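PDB 3LYE: oxaloacetate acetyl hydrolase from Cryphonectria parasitica, which belongs to the phosphoenolpyruvate phosphomutase family of TIM-barrel proteins, assembles from four copies of its chain, and carries bound calcium ions in this model. Local coordinates for residues A93-G98 and A106-H111; A69-M74 and P102-R107; R150-T155 and F163-R168. All blocks are in the same frame, centred on the assembly; numbering follows the deposited sequence.

Contact 1 (A93-G98 and A106-H111); sequences ADMDTG and ARTVEH. With CA (calcium ion), chain B.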
ATOM      1  N   ALA A  93      -4.009 -17.047   9.502  1.00  7.79           N
ATOM      2  CA  ALA A  93      -4.044 -15.642   9.825  1.00  8.42           C
ATOM      3  C   ALA A  93      -5.351 -15.222  10.447  1.00  9.30           C
ATOM      4  O   ALA A  93      -6.404 -15.756  10.134  1.00 10.56           O
ATOM      5  CB  ALA A  93      -3.832 -14.804   8.579  1.00  9.59           C
ATOM      6  N   ASP A  94      -5.258 -14.293  11.388  1.00  8.35           N
ATOM      7  CA  ASP A  94      -6.442 -13.717  11.974  1.00  8.10           C
ATOM      8  C   ASP A  94      -7.183 -12.967  10.860  1.00  9.52           C
ATOM      9  O   ASP A  94      -6.521 -12.328  10.023  1.00  8.62           O
ATOM     10  CB  ASP A  94      -5.960 -12.671  13.005  1.00  8.71           C
ATOM     11  CG  ASP A  94      -7.051 -12.037  13.842  1.00 11.01           C
ATOM     12  OD1 ASP A  94      -8.251 -12.311  13.624  1.00 10.80           O
ATOM     13  OD2 ASP A  94      -6.661 -11.251  14.758  1.00 13.24           O
ATOM     14  N   MET A  95      -8.506 -13.124  10.768  1.00  8.46           N
ATOM     15  CA  MET A  95      -9.294 -12.350   9.822  1.00  8.54           C
ATOM     16  C   MET A  95     -10.373 -11.545  10.586  1.00  8.79           C
ATOM     17  O   MET A  95     -11.319 -11.028  10.007  1.00  9.48           O
ATOM     18  CB  MET A  95      -9.847 -13.093   8.612  1.00  8.87           C
ATOM     19  CG  MET A  95     -10.912 -14.111   8.913  1.00  9.13           C
ATOM     20  SD  MET A  95     -11.701 -14.788   7.423  1.00 10.70           S
ATOM     21  CE  MET A  95     -12.778 -13.430   7.010  1.00 10.78           C
ATOM     22  N   ASP A  96     -10.220 -11.477  11.911  1.00  9.37           N
ATOM     23  CA  ASP A  96     -11.118 -10.696  12.741  1.00  9.62           C
ATOM     24  C   ASP A  96     -12.595 -11.005  12.415  1.00 10.36           C
ATOM     25  O   ASP A  96     -12.979 -12.170  12.519  1.00 11.09           O
ATOM     26  CB  ASP A  96     -10.730  -9.220  12.605  1.00  9.79           C
ATOM     27  CG  ASP A  96      -9.358  -8.952  13.130  1.00  9.99           C
ATOM     28  OD1 ASP A  96      -9.217  -8.961  14.345  1.00 12.49           O
ATOM     29  OD2 ASP A  96      -8.417  -8.794  12.338  1.00 12.24           O
ATOM     30  N   THR A  97     -13.397  -9.992  12.101  1.00  9.39           N
ATOM     31  CA  THR A  97     -14.784 -10.202  11.781  1.00 10.62           C
ATOM     32  C   THR A  97     -15.022 -10.105  10.254  1.00 11.62           C
ATOM     33  O   THR A  97     -16.167 -10.145   9.788  1.00 11.66           O
ATOM     34  CB  THR A  97     -15.700  -9.190  12.448  1.00 16.34           C
ATOM     35  OG1 THR A  97     -15.408  -7.921  11.904  1.00 18.63           O
ATOM     36  CG2 THR A  97     -15.517  -9.104  13.962  1.00 16.89           C
ATOM     37  N   GLY A  98     -13.951 -10.046   9.466  1.00  9.57           N
ATOM     38  CA  GLY A  98     -14.111  -9.936   8.036  1.00  9.91           C
ATOM     39  C   GLY A  98     -14.103  -8.516   7.519  1.00 11.18           C
ATOM     40  O   GLY A  98     -14.302  -8.304   6.336  1.00 11.97           O
ATOM     41  N   ALA A 106     -16.378 -11.972   2.327  1.00  9.01           N
ATOM     42  CA  ALA A 106     -16.030 -12.688   1.110  1.00  8.78           C
ATOM     43  C   ALA A 106     -14.760 -12.137   0.473  1.00  8.01           C
ATOM     44  O   ALA A 106     -13.884 -12.896   0.068  1.00  9.78           O
ATOM     45  CB  ALA A 106     -17.181 -12.623   0.120  1.00  9.20           C
ATOM     46  N   ARG A 107     -14.654 -10.816   0.387  1.00  8.09           N
ATOM     47  CA  ARG A 107     -13.465 -10.185  -0.187  1.00  7.42           C
ATOM     48  C   ARG A 107     -12.218 -10.593   0.595  1.00  7.60           C
ATOM     49  O   ARG A 107     -11.206 -10.888   0.025  1.00  8.63           O
ATOM     50  CB  ARG A 107     -13.641  -8.671  -0.159  1.00  8.65           C
ATOM     51  CG  ARG A 107     -12.483  -7.939  -0.812  1.00  9.14           C
ATOM     52  CD  ARG A 107     -12.835  -6.464  -0.952  1.00 10.14           C
ATOM     53  NE  ARG A 107     -11.744  -5.670  -1.518  1.00 13.30           N
ATOM     54  CZ  ARG A 107     -11.463  -5.619  -2.818  1.00 14.68           C
ATOM     55  NH1 ARG A 107     -12.203  -6.270  -3.695  1.00 14.44           N
ATOM     56  NH2 ARG A 107     -10.414  -4.918  -3.235  1.00 17.21           N
ATOM     57  N   THR A 108     -12.329 -10.605   1.918  1.00  8.37           N
ATOM     58  CA  THR A 108     -11.219 -10.968   2.779  1.00  8.08           C
ATOM     59  C   THR A 108     -10.781 -12.408   2.516  1.00  8.48           C
ATOM     60  O   THR A 108      -9.602 -12.683   2.341  1.00  8.49           O
ATOM     61  CB  THR A 108     -11.608 -10.773   4.263  1.00  8.62           C
ATOM     62  OG1 THR A 108     -11.889  -9.382   4.520  1.00  9.24           O
ATOM     63  CG2 THR A 108     -10.479 -11.219   5.174  1.00  9.00           C
ATOM     64  N   VAL A 109     -11.741 -13.338   2.491  1.00  7.75           N
ATOM     65  CA  VAL A 109     -11.402 -14.715   2.252  1.00  7.81           C
ATOM     66  C   VAL A 109     -10.768 -14.861   0.867  1.00  8.39           C
ATOM     67  O   VAL A 109      -9.782 -15.569   0.726  1.00  8.53           O
ATOM     68  CB  VAL A 109     -12.647 -15.640   2.454  1.00  9.10           C
ATOM     69  CG1 VAL A 109     -12.301 -17.073   2.017  1.00  9.19           C
ATOM     70  CG2 VAL A 109     -13.084 -15.601   3.908  1.00  9.10           C
ATOM     71  N   GLU A 110     -11.350 -14.215  -0.146  1.00  7.66           N
ATOM     72  CA  GLU A 110     -10.811 -14.319  -1.489  1.00  7.80           C
ATOM     73  C   GLU A 110      -9.380 -13.804  -1.522  1.00  8.74           C
ATOM     74  O   GLU A 110      -8.522 -14.417  -2.145  1.00  9.09           O
ATOM     75  CB  GLU A 110     -11.707 -13.513  -2.395  1.00  9.57           C
ATOM     76  CG  GLU A 110     -11.254 -13.373  -3.817  1.00 13.23           C
ATOM     77  CD  GLU A 110     -12.230 -12.518  -4.595  1.00 25.63           C
ATOM     78  OE1 GLU A 110     -12.781 -11.542  -4.002  1.00 32.06           O
ATOM     79  OE2 GLU A 110     -12.444 -12.820  -5.774  1.00 27.50           O
ATOM     80  N   HIS A 111      -9.129 -12.642  -0.920  1.00  8.06           N
ATOM     81  CA  HIS A 111      -7.789 -12.056  -0.908  1.00  7.84           C
ATOM     82  C   HIS A 111      -6.779 -12.933  -0.154  1.00  8.37           C
ATOM     83  O   HIS A 111      -5.649 -13.111  -0.585  1.00  8.54           O
ATOM     84  CB  HIS A 111      -7.834 -10.633  -0.366  1.00  9.53           C
ATOM     85  CG  HIS A 111      -8.390  -9.655  -1.349  1.00 12.83           C
ATOM     86  ND1 HIS A 111      -7.798  -8.447  -1.613  1.00 23.10           N
ATOM     87  CD2 HIS A 111      -9.479  -9.715  -2.149  1.00 13.19           C
ATOM     88  CE1 HIS A 111      -8.482  -7.810  -2.546  1.00 19.80           C
ATOM     89  NE2 HIS A 111      -9.490  -8.570  -2.912  1.00 15.88           N
TER
HETATM   90 CA    CA B 501      -8.129  -9.890  16.249  1.00 16.06          CA
HETATM   91  O   HOH W   1      -9.268 -11.961  16.082  1.00 13.90           O
HETATM   92  O   HOH W   2     -10.370  -9.391  17.147  1.00 19.22           O
HETATM   93  O   HOH W   3      -6.608  -8.173  15.879  1.00 17.20           O
HETATM   94  O   HOH W   4      -8.149  -8.673  18.467  0.91 19.37           O
HETATM   95  O   HOH W   5      -6.918 -11.117  17.248  1.00 19.49           O

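Contact 2 (A69-M74 and P102-R107); sequences AQLHDM and PIMVAR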
ATOM      1  N   ALA A  69      -6.307  -1.985  12.356  1.00 10.57           N
ATOM      2  CA  ALA A  69      -5.879  -2.656  11.137  1.00  8.72           C
ATOM      3  C   ALA A  69      -7.161  -3.081  10.389  1.00  9.20           C
ATOM      4  O   ALA A  69      -8.097  -3.608  11.008  1.00 11.91           O
ATOM      5  CB  ALA A  69      -5.041  -3.856  11.449  1.00 10.25           C
ATOM      6  N   GLN A  70      -7.178  -2.867   9.079  1.00  8.94           N
ATOM      7  CA  GLN A  70      -8.319  -3.251   8.242  1.00  9.14           C
ATOM      8  C   GLN A  70      -7.838  -4.273   7.218  1.00  9.08           C
ATOM      9  O   GLN A  70      -6.702  -4.792   7.315  1.00  9.51           O
ATOM     10  CB  GLN A  70      -9.004  -2.033   7.625  1.00 10.51           C
ATOM     11  CG  GLN A  70      -9.426  -1.037   8.707  1.00 11.41           C
ATOM     12  CD  GLN A  70     -10.362   0.035   8.251  1.00 14.77           C
ATOM     13  OE1 GLN A  70     -11.418   0.270   8.841  1.00 23.53           O
ATOM     14  NE2 GLN A  70      -9.962   0.743   7.283  1.00  9.26           N
ATOM     15  N   LEU A  71      -8.663  -4.589   6.241  1.00  9.58           N
ATOM     16  CA  LEU A  71      -8.280  -5.604   5.274  1.00  9.80           C
ATOM     17  C   LEU A  71      -6.946  -5.366   4.601  1.00  9.45           C
ATOM     18  O   LEU A  71      -6.140  -6.286   4.506  1.00 10.41           O
ATOM     19  CB  LEU A  71      -9.364  -5.824   4.213  1.00 10.78           C
ATOM     20  CG  LEU A  71      -8.990  -6.815   3.105  1.00 11.31           C
ATOM     21  CD1 LEU A  71      -8.669  -8.159   3.682  1.00 11.38           C
ATOM     22  CD2 LEU A  71     -10.124  -6.891   2.099  1.00 11.58           C
ATOM     23  N   HIS A  72      -6.677  -4.150   4.153  1.00  9.48           N
ATOM     24  CA  HIS A  72      -5.439  -3.907   3.473  1.00 10.13           C
ATOM     25  C   HIS A  72      -4.229  -4.269   4.311  1.00  9.99           C
ATOM     26  O   HIS A  72      -3.288  -4.900   3.821  1.00  9.79           O
ATOM     27  CB  HIS A  72      -5.338  -2.422   3.020  1.00 15.19           C
ATOM     28  CG  HIS A  72      -3.952  -2.007   2.612  1.00 25.13           C
ATOM     29  ND1 HIS A  72      -3.042  -1.466   3.497  1.00 30.78           N
ATOM     30  CD2 HIS A  72      -3.312  -2.091   1.423  1.00 28.49           C
ATOM     31  CE1 HIS A  72      -1.908  -1.222   2.863  1.00 32.52           C
ATOM     32  NE2 HIS A  72      -2.051  -1.584   1.600  1.00 32.58           N
ATOM     33  N   ASP A  73      -4.223  -3.836   5.561  1.00 10.13           N
ATOM     34  CA  ASP A  73      -3.103  -4.119   6.445  1.00  9.64           C
ATOM     35  C   ASP A  73      -2.879  -5.591   6.708  1.00  8.01           C
ATOM     36  O   ASP A  73      -1.767  -6.107   6.731  1.00  8.99           O
ATOM     37  CB  ASP A  73      -3.324  -3.411   7.781  1.00 10.64           C
ATOM     38  CG  ASP A  73      -3.675  -1.953   7.603  1.00 13.58           C
ATOM     39  OD1 ASP A  73      -2.763  -1.191   7.275  1.00 14.92           O
ATOM     40  OD2 ASP A  73      -4.845  -1.573   7.862  1.00 13.56           O
ATOM     41  N   MET A  74      -3.990  -6.255   6.961  1.00  8.10           N
ATOM     42  CA  MET A  74      -3.946  -7.686   7.244  1.00  7.84           C
ATOM     43  C   MET A  74      -3.549  -8.518   6.055  1.00  7.79           C
ATOM     44  O   MET A  74      -2.695  -9.392   6.169  1.00  8.28           O
ATOM     45  CB  MET A  74      -5.289  -8.123   7.839  1.00  7.52           C
ATOM     46  CG  MET A  74      -5.594  -7.467   9.174  1.00  8.21           C
ATOM     47  SD  MET A  74      -4.492  -7.888  10.532  1.00  8.38           S
ATOM     48  CE  MET A  74      -5.023  -9.582  10.810  1.00  8.99           C
ATOM     49  N   PRO A 102     -21.056  -9.095   4.735  1.00 10.89           N
ATOM     50  CA  PRO A 102     -20.706 -10.265   3.925  1.00 11.54           C
ATOM     51  C   PRO A 102     -19.897  -9.974   2.683  1.00 11.10           C
ATOM     52  O   PRO A 102     -19.077 -10.796   2.312  1.00 10.64           O
ATOM     53  CB  PRO A 102     -22.057 -10.897   3.601  1.00 13.09           C
ATOM     54  CG  PRO A 102     -23.069 -10.038   4.145  1.00 14.02           C
ATOM     55  CD  PRO A 102     -22.518  -8.977   4.967  1.00 10.96           C
ATOM     56  N   ILE A 103     -20.130  -8.843   2.047  1.00 11.10           N
ATOM     57  CA  ILE A 103     -19.337  -8.518   0.868  1.00 10.01           C
ATOM     58  C   ILE A 103     -17.850  -8.435   1.235  1.00 10.12           C
ATOM     59  O   ILE A 103     -16.998  -8.902   0.498  1.00  9.90           O
ATOM     60  CB  ILE A 103     -19.830  -7.240   0.232  1.00 10.68           C
ATOM     61  CG1 ILE A 103     -21.213  -7.478  -0.394  1.00 12.54           C
ATOM     62  CG2 ILE A 103     -18.833  -6.708  -0.779  1.00 11.61           C
ATOM     63  CD1 ILE A 103     -21.920  -6.205  -0.762  1.00 13.56           C
ATOM     64  N   MET A 104     -17.588  -7.843   2.394  1.00  9.83           N
ATOM     65  CA  MET A 104     -16.216  -7.704   2.885  1.00  9.24           C
ATOM     66  C   MET A 104     -15.661  -9.014   3.432  1.00  9.10           C
ATOM     67  O   MET A 104     -14.481  -9.289   3.271  1.00  8.90           O
ATOM     68  CB  MET A 104     -16.119  -6.573   3.896  1.00  9.61           C
ATOM     69  CG  MET A 104     -16.055  -5.194   3.270  1.00 13.55           C
ATOM     70  SD  MET A 104     -14.678  -4.941   2.141  1.00 13.17           S
ATOM     71  CE  MET A 104     -13.301  -5.345   3.196  1.00 15.73           C
ATOM     72  N   VAL A 105     -16.503  -9.824   4.069  1.00  9.20           N
ATOM     73  CA  VAL A 105     -16.054 -11.117   4.565  1.00  8.82           C
ATOM     74  C   VAL A 105     -15.552 -11.926   3.371  1.00  8.82           C
ATOM     75  O   VAL A 105     -14.507 -12.542   3.394  1.00  9.01           O
ATOM     76  CB  VAL A 105     -17.155 -11.855   5.296  1.00  9.37           C
ATOM     77  CG1 VAL A 105     -16.711 -13.259   5.632  1.00 10.34           C
ATOM     78  CG2 VAL A 105     -17.588 -11.089   6.547  1.00 10.46           C
ATOM     79  N   ALA A 106     -16.378 -11.972   2.327  1.00  9.01           N
ATOM     80  CA  ALA A 106     -16.030 -12.688   1.110  1.00  8.78           C
ATOM     81  C   ALA A 106     -14.760 -12.137   0.473  1.00  8.01           C
ATOM     82  O   ALA A 106     -13.884 -12.896   0.068  1.00  9.78           O
ATOM     83  CB  ALA A 106     -17.181 -12.623   0.120  1.00  9.20           C
ATOM     84  N   ARG A 107     -14.654 -10.816   0.387  1.00  8.09           N
ATOM     85  CA  ARG A 107     -13.465 -10.185  -0.187  1.00  7.42           C
ATOM     86  C   ARG A 107     -12.218 -10.593   0.595  1.00  7.60           C
ATOM     87  O   ARG A 107     -11.206 -10.888   0.025  1.00  8.63           O
ATOM     88  CB  ARG A 107     -13.641  -8.671  -0.159  1.00  8.65           C
ATOM     89  CG  ARG A 107     -12.483  -7.939  -0.812  1.00  9.14           C
ATOM     90  CD  ARG A 107     -12.835  -6.464  -0.952  1.00 10.14           C
ATOM     91  NE  ARG A 107     -11.744  -5.670  -1.518  1.00 13.30           N
ATOM     92  CZ  ARG A 107     -11.463  -5.619  -2.818  1.00 14.68           C
ATOM     93  NH1 ARG A 107     -12.203  -6.270  -3.695  1.00 14.44           N
ATOM     94  NH2 ARG A 107     -10.414  -4.918  -3.235  1.00 17.21           N
TER

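Contact 3 (R150-T155 and F163-R168); sequences RAAVAT and FVLIAR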
ATOM      1  N   ARG A 150     -21.218 -18.080   6.616  1.00 10.41           N
ATOM      2  CA  ARG A 150     -21.778 -18.459   5.329  1.00 11.35           C
ATOM      3  C   ARG A 150     -21.062 -17.788   4.182  1.00 11.63           C
ATOM      4  O   ARG A 150     -20.763 -18.418   3.171  1.00 11.44           O
ATOM      5  CB  ARG A 150     -23.278 -18.055   5.313  1.00 14.04           C
ATOM      6  CG  ARG A 150     -24.195 -18.700   4.368  1.00 19.82           C
ATOM      7  CD  ARG A 150     -25.667 -18.391   4.720  1.00 17.40           C
ATOM      8  NE  ARG A 150     -26.094 -18.995   5.980  1.00 17.79           N
ATOM      9  CZ  ARG A 150     -26.627 -18.343   7.012  1.00 17.41           C
ATOM     10  NH1 ARG A 150     -26.831 -17.043   6.986  1.00 15.93           N
ATOM     11  NH2 ARG A 150     -26.963 -19.013   8.096  1.00 19.88           N
ATOM     12  N   ALA A 151     -20.828 -16.490   4.319  1.00 10.32           N
ATOM     13  CA  ALA A 151     -20.133 -15.752   3.274  1.00  9.99           C
ATOM     14  C   ALA A 151     -18.725 -16.304   3.036  1.00  9.79           C
ATOM     15  O   ALA A 151     -18.274 -16.459   1.910  1.00 10.32           O
ATOM     16  CB  ALA A 151     -20.097 -14.263   3.599  1.00  9.90           C
ATOM     17  N   ALA A 152     -18.024 -16.587   4.124  1.00  8.78           N
ATOM     18  CA  ALA A 152     -16.684 -17.116   4.062  1.00  8.65           C
ATOM     19  C   ALA A 152     -16.624 -18.495   3.410  1.00  8.43           C
ATOM     20  O   ALA A 152     -15.801 -18.726   2.514  1.00  9.48           O
ATOM     21  CB  ALA A 152     -16.070 -17.132   5.447  1.00  9.43           C
ATOM     22  N   VAL A 153     -17.488 -19.411   3.826  1.00  9.08           N
ATOM     23  CA  VAL A 153     -17.531 -20.748   3.291  1.00  8.83           C
ATOM     24  C   VAL A 153     -17.904 -20.718   1.814  1.00  9.19           C
ATOM     25  O   VAL A 153     -17.297 -21.415   0.998  1.00 10.40           O
ATOM     26  CB  VAL A 153     -18.494 -21.624   4.097  1.00  9.95           C
ATOM     27  CG1 VAL A 153     -18.737 -22.961   3.401  1.00  9.95           C
ATOM     28  CG2 VAL A 153     -17.949 -21.869   5.460  1.00 11.37           C
ATOM     29  N   ALA A 154     -18.908 -19.935   1.450  1.00  9.77           N
ATOM     30  CA  ALA A 154     -19.290 -19.879   0.043  1.00  9.25           C
ATOM     31  C   ALA A 154     -18.122 -19.429  -0.813  1.00 10.34           C
ATOM     32  O   ALA A 154     -17.979 -19.893  -1.959  1.00 10.59           O
ATOM     33  CB  ALA A 154     -20.484 -18.965  -0.169  1.00  9.85           C
ATOM     34  N   THR A 155     -17.336 -18.479  -0.305  1.00  9.41           N
ATOM     35  CA  THR A 155     -16.193 -17.998  -1.059  1.00  9.10           C
ATOM     36  C   THR A 155     -15.133 -19.066  -1.270  1.00  9.93           C
ATOM     37  O   THR A 155     -14.649 -19.252  -2.397  1.00  9.95           O
ATOM     38  CB  THR A 155     -15.548 -16.797  -0.369  1.00 10.30           C
ATOM     39  OG1 THR A 155     -16.495 -15.741  -0.261  1.00 12.15           O
ATOM     40  CG2 THR A 155     -14.340 -16.260  -1.150  1.00 10.92           C
ATOM     41  N   PHE A 163      -8.671 -23.931   1.657  1.00  9.83           N
ATOM     42  CA  PHE A 163      -8.588 -22.970   2.782  1.00  8.72           C
ATOM     43  C   PHE A 163      -9.300 -23.521   4.022  1.00  8.88           C
ATOM     44  O   PHE A 163     -10.451 -23.921   3.939  1.00 10.58           O
ATOM     45  CB  PHE A 163      -9.236 -21.654   2.340  1.00  8.45           C
ATOM     46  CG  PHE A 163      -8.975 -20.469   3.242  1.00  9.21           C
ATOM     47  CD1 PHE A 163      -9.992 -19.975   4.050  1.00 10.78           C
ATOM     48  CD2 PHE A 163      -7.769 -19.810   3.224  1.00  9.99           C
ATOM     49  CE1 PHE A 163      -9.801 -18.863   4.831  1.00 10.90           C
ATOM     50  CE2 PHE A 163      -7.598 -18.679   3.991  1.00 11.08           C
ATOM     51  CZ  PHE A 163      -8.612 -18.212   4.762  1.00 10.06           C
ATOM     52  N   VAL A 164      -8.639 -23.390   5.171  1.00  9.07           N
ATOM     53  CA  VAL A 164      -9.197 -23.879   6.426  1.00  9.16           C
ATOM     54  C   VAL A 164      -9.832 -22.725   7.189  1.00  9.16           C
ATOM     55  O   VAL A 164      -9.126 -21.822   7.681  1.00 10.11           O
ATOM     56  CB  VAL A 164      -8.089 -24.540   7.245  1.00  9.51           C
ATOM     57  CG1 VAL A 164      -8.580 -24.951   8.633  1.00 10.30           C
ATOM     58  CG2 VAL A 164      -7.527 -25.726   6.473  1.00 10.33           C
ATOM     59  N   LEU A 165     -11.161 -22.745   7.266  1.00  8.90           N
ATOM     60  CA  LEU A 165     -11.887 -21.716   7.948  1.00  8.54           C
ATOM     61  C   LEU A 165     -12.132 -22.119   9.384  1.00 10.01           C
ATOM     62  O   LEU A 165     -12.749 -23.156   9.650  1.00 10.71           O
ATOM     63  CB  LEU A 165     -13.221 -21.429   7.243  1.00 10.12           C
ATOM     64  CG  LEU A 165     -14.005 -20.282   7.934  1.00 12.84           C
ATOM     65  CD1 LEU A 165     -13.322 -18.903   7.700  1.00 12.44           C
ATOM     66  CD2 LEU A 165     -15.430 -20.277   7.451  1.00 14.80           C
ATOM     67  N   ILE A 166     -11.637 -21.307  10.305  1.00  8.79           N
ATOM     68  CA  ILE A 166     -11.786 -21.515  11.724  1.00  8.94           C
ATOM     69  C   ILE A 166     -12.831 -20.566  12.237  1.00  9.51           C
ATOM     70  O   ILE A 166     -12.730 -19.341  12.088  1.00 10.70           O
ATOM     71  CB  ILE A 166     -10.451 -21.257  12.465  1.00  9.70           C
ATOM     72  CG1 ILE A 166      -9.357 -22.202  11.972  1.00  9.96           C
ATOM     73  CG2 ILE A 166     -10.644 -21.331  14.001  1.00 11.62           C
ATOM     74  CD1 ILE A 166      -7.993 -21.493  11.768  1.00 11.00           C
ATOM     75  N   ALA A 167     -13.883 -21.143  12.820  1.00 10.07           N
ATOM     76  CA  ALA A 167     -14.970 -20.379  13.396  1.00 10.91           C
ATOM     77  C   ALA A 167     -14.640 -20.078  14.839  1.00 11.33           C
ATOM     78  O   ALA A 167     -14.589 -20.984  15.660  1.00 12.66           O
ATOM     79  CB  ALA A 167     -16.296 -21.146  13.318  1.00 10.71           C
ATOM     80  N   ARG A 168     -14.439 -18.809  15.137  1.00 12.07           N
ATOM     81  CA  ARG A 168     -14.130 -18.359  16.493  1.00 13.43           C
ATOM     82  C   ARG A 168     -15.344 -17.720  17.155  1.00 13.67           C
ATOM     83  O   ARG A 168     -16.074 -16.968  16.510  1.00 14.98           O
ATOM     84  CB  ARG A 168     -13.015 -17.295  16.447  1.00 12.18           C
ATOM     85  CG  ARG A 168     -12.832 -16.514  17.752  1.00 13.72           C
ATOM     86  CD  ARG A 168     -11.601 -15.657  17.695  1.00 14.57           C
ATOM     87  NE  ARG A 168     -11.677 -14.609  18.691  1.00 15.95           N
ATOM     88  CZ  ARG A 168     -10.659 -13.828  19.023  1.00 17.67           C
ATOM     89  NH1 ARG A 168      -9.470 -14.018  18.477  1.00 18.84           N
ATOM     90  NH2 ARG A 168     -10.822 -12.871  19.921  1.00 20.18           N
TER

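Contact 1 (A93-G98 and A106-H111)
Met-95 reaches Thr-108 and Val-109 across a beta-alpha-beta unit of the TIM barrel, joining the turn that follows strand 91-94 to helix 102-114. The apolar part centres on the Met-95 methyl: CE lies 3.7 Å from Thr-108 CG2 and 3.8 Å from Val-109 CG2, with SD also beside Val-109 CG2 and CB beside Thr-108 CG2. Met-95 CG sits between the backbone N and the carbonyl carbon (chi1 68°), and a bend at chi3 brings CE onto both helix residues. Val-109 also packs on Ala-152 of helix 142-158.

The polar part is less certain. Thr-108 OG1 is 3.2 Å from Gly-98 O, but its one proton has a stronger partner in Met-104 O, one turn back in the helix, so this bond is not settled. Gly-98 ends a type II' turn closed by its own N on Met-95 O, and its phi of 93° suits a glycine.

On the metal side, the calcium ion is held by Asp-94 OD2 at 2.5 Å, Asp-96 OD1 at 2.4 Å and five waters. The other oxygen of Asp-94 forms an Asx turn: OD1 accepts from Asp-96 N at 2.7 Å, met 42° out of the carboxylate plane.

Contact 2 (A69-M74 and P102-R107)
Two successive outer helices of the TIM barrel, 71-82 and 102-114, meet where Leu-71, in the first turn of the former, packs on Met-104 and Arg-107 of the latter. One methyl carries most of the contact: Leu-71 CD2 lies 3.7 Å from Met-104 CE and 3.9 Å from Arg-107 CG. Leu-71 CB takes a lesser share, 4.1 Å from the same Met-104 CE.

The two partners reach that leucine in different ways. The CB of Met-104 does not aim at helix 71-82; the chain folds back at chi2 (-58°) and again at chi3 (-56°), and these two bends carry CE to Leu-71. Arg-107 runs straight from CG to NE and passes Leu-71 at about a right angle, which puts CD and NE near CD2 as well as CG. The arginine thus contributes its CG and CD methylenes, with NE about as near as CD.

A separate polar contact lies at the start of helix 71-82. Asp-73 OD2 uses its anti lone pair to accept from the N of Gln-70, the N-cap residue, at 2.9 Å and an N-H...O angle of 179°. A carboxylate at this end of a helix is probably favoured by the helix dipole.

Around the contact, Tyr-99 touches both Leu-71 and Met-104, while Ala-67 and Ile-68 of a neighbouring subunit pack on Met-104 and Arg-107, respectively. Helix 53-61 lies against Ala-69 and Asp-73, and helix 142-158 against Pro-102 and Val-105.

Contact 3 (R150-T155 and F163-R168)
Leu-165, near the start of strand 164-169, meets Ala-152 and Val-153 of helix 142-158, the helix that precedes it in the alpha/beta order of the barrel. Its CB points toward the helix but stops 5.1 Å short of Val-153 CG2. With CG anti to the backbone N (chi1 -178°), the branch point comes to 4.5 Å from Ala-152 CB, and the two methyls do the touching. CD1 meets Ala-152 alone, at 4.0 Å from its CB. CD2 sits against both helix residues, 3.8 Å from Ala-152 CB and 3.6 Å from Val-153 CG2. The leucine and valine side chains cross at about a right angle, and the touching valine methyl is the one beside its backbone N.

Just along the helix, Ala-151 O accepts twice from Thr-155: OG1 at 2.9 Å and N at 3.1 Å approach from opposite faces of the carbonyl plane. The threonine hydroxyl is thereby turned back onto its own helix. On the strand side, the backbone N of Leu-165 donates to Asp-193 OD1. On the helix side, Ala-152 also packs on Val-109 of helix 102-114 and Leu-122 of strand 119-122.

All the touching atoms are aliphatic carbons of buried residues, so helix and strand are joined here by close packing of methyls, consistent with a hydrophobic contribution, while the Thr-155 hydroxyl and the Leu-165 N-H have partners outside this apolar patch.

From the N terminus, the first segment met is 69-74, whose partner 102-107 closes contact 2 after strand 91-94 has passed. Segment 93-98 opens contact 1 within that span and returns to 106-111, so the two loops overlap and end on the same helix, 102-114, sharing Ala-106 and Arg-107. Contact 3 follows in series, closing the short loop between helix 142-158 and strand 164-169. Packing joins all three: Leu-71 touches Thr-108 between contacts 2 and 1, and Ala-106 touches Thr-155 between both of these and contact 3. Contact 2 joins helices 71-82 and 102-114, contact 1 joins helix 102-114 to the turn after strand 91-94, and contact 3 joins helix 142-158 to strand 164-169.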